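PDB 3CX3: lipoprotein from Streptococcus pneumoniae, which binds zinc and probably serves as the extracellular solute-binding lipoprotein that delivers the metal to an ABC transporter. Local coordinates for residues A[118-123]-A[184-189]; A[60-65]-A[85-90]. All blocks are in the same frame, centred on the assembly; numbering follows the deposited sequence.

Contact 1. Residues A[118-123]-A[184-189]; sequences DPHTWL and HTAFSY. With ZN (zinc ion), chain E.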
loop_
_atom_site.group_PDB
_atom_site.type_symbol
_atom_site.label_atom_id
_atom_site.label_comp_id
_atom_site.label_asym_id
_atom_site.label_seq_id
_atom_site.Cartn_x
_atom_site.Cartn_y
_atom_site.Cartn_z
ATOM N N ASP A 118 4.397 7.280 8.652
ATOM C CA ASP A 118 4.307 6.762 7.298
ATOM C C ASP A 118 3.642 5.386 7.304
ATOM O O ASP A 118 4.185 4.432 7.857
ATOM C CB ASP A 118 5.683 6.728 6.610
ATOM C CG ASP A 118 5.598 6.277 5.146
ATOM O OD1 ASP A 118 4.544 5.807 4.712
ATOM O OD2 ASP A 118 6.584 6.376 4.406
ATOM N N PRO A 119 2.468 5.278 6.657
ATOM C CA PRO A 119 1.683 4.048 6.639
ATOM C C PRO A 119 2.093 3.004 5.599
ATOM O O PRO A 119 1.505 1.913 5.571
ATOM C CB PRO A 119 0.281 4.557 6.274
ATOM C CG PRO A 119 0.522 5.764 5.395
ATOM C CD PRO A 119 1.798 6.380 5.924
ATOM N N HIS A 120 3.084 3.335 4.765
ATOM C CA HIS A 120 3.231 2.751 3.412
ATOM C C HIS A 120 4.008 1.457 3.401
ATOM O O HIS A 120 4.647 1.059 2.416
ATOM C CB HIS A 120 3.920 3.721 2.498
ATOM C CG HIS A 120 3.015 4.728 1.889
ATOM N ND1 HIS A 120 2.952 6.028 2.346
ATOM C CD2 HIS A 120 2.179 4.652 0.814
ATOM C CE1 HIS A 120 2.104 6.710 1.581
ATOM N NE2 HIS A 120 1.618 5.897 0.647
ATOM N N THR A 121 3.906 0.802 4.528
ATOM C CA THR A 121 4.422 -0.509 4.765
ATOM C C THR A 121 4.306 -1.477 3.573
ATOM O O THR A 121 5.319 -1.935 3.052
ATOM C CB THR A 121 3.745 -0.968 6.033
ATOM O OG1 THR A 121 4.675 -0.856 7.130
ATOM C CG2 THR A 121 3.145 -2.322 5.897
ATOM N N TRP A 122 3.083 -1.720 3.102
ATOM C CA TRP A 122 2.783 -2.832 2.222
ATOM C C TRP A 122 3.753 -3.048 1.058
ATOM O O TRP A 122 3.764 -4.125 0.464
ATOM C CB TRP A 122 1.339 -2.716 1.721
ATOM C CG TRP A 122 1.028 -1.475 0.919
ATOM C CD1 TRP A 122 1.115 -1.344 -0.417
ATOM C CD2 TRP A 122 0.542 -0.210 1.417
ATOM N NE1 TRP A 122 0.737 -0.077 -0.811
ATOM C CE2 TRP A 122 0.368 0.639 0.295
ATOM C CE3 TRP A 122 0.236 0.283 2.697
ATOM C CZ2 TRP A 122 -0.097 1.963 0.408
ATOM C CZ3 TRP A 122 -0.226 1.605 2.820
ATOM C CH2 TRP A 122 -0.391 2.427 1.675
ATOM N N LEU A 123 4.577 -2.036 0.774
ATOM C CA LEU A 123 5.502 -1.992 -0.373
ATOM C C LEU A 123 6.846 -2.597 -0.064
ATOM O O LEU A 123 7.713 -2.728 -0.927
ATOM C CB LEU A 123 5.713 -0.548 -0.818
ATOM C CG LEU A 123 4.531 0.068 -1.578
ATOM C CD1 LEU A 123 4.841 1.533 -1.907
ATOM C CD2 LEU A 123 4.158 -0.748 -2.853
ATOM N N HIS A 184 4.133 10.700 -5.105
ATOM C CA HIS A 184 4.095 11.049 -3.677
ATOM C C HIS A 184 4.994 10.171 -2.822
ATOM O O HIS A 184 5.599 9.240 -3.329
ATOM C CB HIS A 184 2.678 11.157 -3.145
ATOM C CG HIS A 184 2.025 9.854 -2.807
ATOM N ND1 HIS A 184 1.496 9.008 -3.766
ATOM C CD2 HIS A 184 1.731 9.298 -1.605
ATOM C CE1 HIS A 184 0.940 7.971 -3.165
ATOM N NE2 HIS A 184 1.075 8.117 -1.856
ATOM N N THR A 185 5.105 10.494 -1.540
ATOM C CA THR A 185 6.032 9.776 -0.668
ATOM C C THR A 185 5.470 8.401 -0.266
ATOM O O THR A 185 4.956 8.242 0.853
ATOM C CB THR A 185 6.397 10.586 0.624
ATOM O OG1 THR A 185 6.757 11.931 0.280
ATOM C CG2 THR A 185 7.541 9.926 1.377
ATOM N N ALA A 186 5.606 7.417 -1.158
ATOM C CA ALA A 186 5.079 6.103 -0.879
ATOM C C ALA A 186 6.107 4.977 -0.685
ATOM O O ALA A 186 5.812 3.981 -0.052
ATOM C CB ALA A 186 4.065 5.718 -1.943
ATOM N N PHE A 187 7.306 5.149 -1.233
ATOM C CA PHE A 187 8.275 4.071 -1.372
ATOM C C PHE A 187 9.359 4.065 -0.311
ATOM O O PHE A 187 10.396 3.424 -0.477
ATOM C CB PHE A 187 8.855 4.122 -2.780
ATOM C CG PHE A 187 7.812 3.894 -3.837
ATOM C CD1 PHE A 187 7.559 2.618 -4.314
ATOM C CD2 PHE A 187 7.036 4.950 -4.303
ATOM C CE1 PHE A 187 6.562 2.400 -5.261
ATOM C CE2 PHE A 187 6.053 4.736 -5.249
ATOM C CZ PHE A 187 5.814 3.447 -5.719
ATOM N N SER A 188 9.079 4.759 0.786
ATOM C CA SER A 188 10.019 5.023 1.855
ATOM C C SER A 188 10.492 3.734 2.536
ATOM O O SER A 188 11.596 3.687 3.081
ATOM C CB SER A 188 9.359 5.985 2.855
ATOM O OG SER A 188 10.077 6.117 4.076
ATOM N N TYR A 189 9.653 2.696 2.470
ATOM C CA TYR A 189 9.840 1.441 3.172
ATOM C C TYR A 189 10.522 0.468 2.257
ATOM O O TYR A 189 11.376 -0.324 2.695
ATOM C CB TYR A 189 8.486 0.835 3.579
ATOM C CG TYR A 189 7.913 1.417 4.831
ATOM C CD1 TYR A 189 8.267 0.919 6.079
ATOM C CD2 TYR A 189 7.022 2.478 4.772
ATOM C CE1 TYR A 189 7.744 1.461 7.222
ATOM C CE2 TYR A 189 6.490 3.032 5.909
ATOM C CZ TYR A 189 6.852 2.524 7.128
ATOM O OH TYR A 189 6.310 3.079 8.256
HETATM ZN ZN ZN E . 0.195 6.856 -0.454
#
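His120 and His184 meet through the zinc ion they share: NE2 of His120 lies 2.0 Å from the metal and NE2 of His184 2.1 Å, the two imidazole planes turned 57° apart. His44 and Glu259 complete the four-residue site. The metal lies in the cleft between two lobes, each built on a four-stranded parallel sheet, and the contact brings a ligand from the loop before helix 125-142 to one that follows strand 180-182.

Within 118-123, OD1 of Asp118 holds His120 by ND1, the nitrogen that does not bind the zinc (2.9 Å, on the syn side of the carboxylate), and accepts from the backbone N of His120 across the opposite face, closing an Asx turn. CG of Asp118 is anti to its backbone N (chi1 -176°), which brings this carbon 3.5 Å from Tyr189 CE2. The Tyr189 hydroxyl donates to the backbone O of Asp118 at 2.6 Å and also bonds the backbone N of Glu97.

Three CH-pi contacts add to these. Ala186 CA sits over the His120 ring, 3.6 Å from its centroid and 7° off the normal. Thr121 CA lies over the Tyr189 ring, and Leu123 CD1 over Phe187, 4.1 Å from the ring centroid.

Contact 2. Residues A[60-65]-A[85-90]; sequences DVFVYH and VKVLEA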
loop_
_atom_site.group_PDB
_atom_site.type_symbol
_atom_site.label_atom_id
_atom_site.label_comp_id
_atom_site.label_asym_id
_atom_site.label_seq_id
_atom_site.Cartn_x
_atom_site.Cartn_y
_atom_site.Cartn_z
ATOM N N ASP A 60 -19.993 -9.110 7.717
ATOM C CA ASP A 60 -19.567 -9.882 8.898
ATOM C C ASP A 60 -18.207 -9.400 9.414
ATOM O O ASP A 60 -17.950 -9.393 10.612
ATOM C CB ASP A 60 -19.449 -11.370 8.562
ATOM C CG ASP A 60 -20.777 -11.998 8.189
ATOM O OD1 ASP A 60 -21.628 -12.194 9.094
ATOM O OD2 ASP A 60 -20.943 -12.326 6.991
ATOM N N VAL A 61 -17.332 -9.022 8.487
ATOM C CA VAL A 61 -15.967 -8.607 8.820
ATOM C C VAL A 61 -15.563 -7.383 8.018
ATOM O O VAL A 61 -15.802 -7.317 6.820
ATOM C CB VAL A 61 -14.931 -9.752 8.568
ATOM C CG1 VAL A 61 -13.493 -9.243 8.709
ATOM C CG2 VAL A 61 -15.209 -10.963 9.492
ATOM N N PHE A 62 -14.955 -6.405 8.685
ATOM C CA PHE A 62 -14.347 -5.300 7.971
ATOM C C PHE A 62 -12.873 -5.146 8.294
ATOM O O PHE A 62 -12.469 -5.102 9.469
ATOM C CB PHE A 62 -15.095 -3.996 8.209
ATOM C CG PHE A 62 -14.475 -2.813 7.510
ATOM C CD1 PHE A 62 -14.504 -2.717 6.112
ATOM C CD2 PHE A 62 -13.871 -1.798 8.239
ATOM C CE1 PHE A 62 -13.943 -1.625 5.467
ATOM C CE2 PHE A 62 -13.311 -0.686 7.588
ATOM C CZ PHE A 62 -13.345 -0.606 6.207
ATOM N N VAL A 63 -12.079 -5.057 7.228
ATOM C CA VAL A 63 -10.623 -5.037 7.334
ATOM C C VAL A 63 -10.025 -3.791 6.711
ATOM O O VAL A 63 -10.209 -3.551 5.508
ATOM C CB VAL A 63 -9.980 -6.289 6.675
ATOM C CG1 VAL A 63 -8.483 -6.246 6.789
ATOM C CG2 VAL A 63 -10.498 -7.557 7.315
ATOM N N TYR A 64 -9.325 -3.000 7.535
ATOM C CA TYR A 64 -8.571 -1.862 7.030
ATOM C C TYR A 64 -7.071 -2.005 7.323
ATOM O O TYR A 64 -6.652 -2.981 7.956
ATOM C CB TYR A 64 -9.187 -0.506 7.487
ATOM C CG TYR A 64 -8.996 -0.189 8.937
ATOM C CD1 TYR A 64 -9.771 -0.793 9.910
ATOM C CD2 TYR A 64 -8.018 0.713 9.340
ATOM C CE1 TYR A 64 -9.577 -0.498 11.249
ATOM C CE2 TYR A 64 -7.818 1.009 10.676
ATOM C CZ TYR A 64 -8.599 0.391 11.623
ATOM O OH TYR A 64 -8.402 0.687 12.958
ATOM N N HIS A 65 -6.257 -1.067 6.826
ATOM C CA HIS A 65 -4.797 -1.136 6.990
ATOM C C HIS A 65 -4.376 -0.691 8.382
ATOM O O HIS A 65 -3.796 -1.486 9.118
ATOM C CB HIS A 65 -4.080 -0.344 5.885
ATOM C CG HIS A 65 -2.591 -0.207 6.060
ATOM N ND1 HIS A 65 -1.718 -1.274 5.980
ATOM C CD2 HIS A 65 -1.815 0.892 6.243
ATOM C CE1 HIS A 65 -0.474 -0.847 6.156
ATOM N NE2 HIS A 65 -0.504 0.467 6.296
ATOM N N VAL A 85 -20.019 -6.518 13.249
ATOM C CA VAL A 85 -18.773 -6.558 12.485
ATOM C C VAL A 85 -17.601 -6.794 13.401
ATOM O O VAL A 85 -17.547 -6.273 14.524
ATOM C CB VAL A 85 -18.469 -5.255 11.709
ATOM C CG1 VAL A 85 -18.911 -5.353 10.266
ATOM C CG2 VAL A 85 -19.061 -4.047 12.391
ATOM N N LYS A 86 -16.672 -7.602 12.912
ATOM C CA LYS A 86 -15.350 -7.663 13.478
ATOM C C LYS A 86 -14.569 -6.636 12.681
ATOM O O LYS A 86 -14.447 -6.756 11.461
ATOM C CB LYS A 86 -14.775 -9.066 13.307
ATOM C CG LYS A 86 -15.843 -10.164 13.299
ATOM C CD LYS A 86 -16.812 -10.060 14.496
ATOM C CE LYS A 86 -17.793 -11.247 14.553
ATOM N NZ LYS A 86 -18.906 -11.207 13.542
ATOM N N VAL A 87 -14.108 -5.591 13.357
ATOM C CA VAL A 87 -13.325 -4.561 12.708
ATOM C C VAL A 87 -11.876 -4.922 12.969
ATOM O O VAL A 87 -11.467 -5.087 14.121
ATOM C CB VAL A 87 -13.654 -3.125 13.234
ATOM C CG1 VAL A 87 -13.095 -2.053 12.300
ATOM C CG2 VAL A 87 -15.142 -2.925 13.379
ATOM N N LEU A 88 -11.107 -5.066 11.893
ATOM C CA LEU A 88 -9.735 -5.583 11.984
ATOM C C LEU A 88 -8.689 -4.638 11.379
ATOM O O LEU A 88 -8.710 -4.359 10.179
ATOM C CB LEU A 88 -9.651 -6.998 11.357
ATOM C CG LEU A 88 -10.587 -8.029 12.029
ATOM C CD1 LEU A 88 -10.559 -9.371 11.346
ATOM C CD2 LEU A 88 -10.258 -8.209 13.514
ATOM N N GLU A 89 -7.779 -4.150 12.227
ATOM C CA GLU A 89 -6.660 -3.291 11.780
ATOM C C GLU A 89 -5.510 -4.234 11.456
ATOM O O GLU A 89 -4.935 -4.841 12.356
ATOM C CB GLU A 89 -6.283 -2.248 12.841
ATOM C CG GLU A 89 -5.373 -1.110 12.330
ATOM C CD GLU A 89 -4.587 -0.342 13.439
ATOM O OE1 GLU A 89 -4.369 0.870 13.319
ATOM O OE2 GLU A 89 -4.174 -0.929 14.446
ATOM N N ALA A 90 -5.191 -4.351 10.169
ATOM C CA ALA A 90 -4.324 -5.406 9.660
ATOM C C ALA A 90 -2.870 -5.178 9.970
ATOM O O ALA A 90 -2.081 -6.122 9.962
ATOM C CB ALA A 90 -4.539 -5.607 8.163
#
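The Tyr64 ring lies across the neighbouring strand, with Glu89 CA over one face, 4.3 Å from the ring centroid, and Val87 CG1 at its edge, 4.0 Å from CE1. CG of Tyr64 stands between its own backbone N and carbonyl carbon (chi1 72°), which folds the ring over 86-89; the hydroxyl reaches the Glu89 side chain, where OH and CG are 3.6 Å apart. Glu89 OE1 is itself bonded to His67. The same Val87 methyl touches the edge of the Phe62 ring at CD2, so one branch bridges the two aromatic rings.

Strands 61-64 and 86-89 run parallel, their axes 17° apart, and form one side of a four-stranded parallel sheet in strand order 2-1-3-4, with 86-89 outermost and 12-15 beyond 61-64. Five backbone hydrogen bonds alternate along the pair, from Lys86 N to Asp60 O (3.2 Å) through to Ala90 N to Tyr64 O (3.0 Å). Leu88 N reaches Phe62 O nearly along the C=O axis.

On the face opposite the aromatic rings, aliphatic branches pack side by side. Val61 CG1 meets Leu88 CD1 at 3.9 Å; Val63 sets its CG2 against Leu88 CB, and its CG1 lies 4.2 Å from Ala90 CB. Helix 125-142 packs against Leu88 and Ala90, and helix 18-28 against Val63.

How the contacts relate
Contact 1 is a buried, largely loop-built meeting near the middle of the chain, whereas contact 2 is a partly buried strand pair at the edge of one sheet, with centres about 21 Å apart. Shared zinc ligation, a single crossing hydrogen bond and CH-pi packing make up the first; a regular backbone ladder with valine, leucine and aromatic packing dominates the second. Helix 125-142 borders both, touching Thr121 and Tyr189 in contact 1 and Leu88 and Ala90 in contact 2. His65, just after strand 61-64, joins them directly: its NE2 probably hydrogen-bonds to Pro119 O (2.6 Å), and its ring meets Trp122 edge-to-face, linking the strand end to the zinc-site loop.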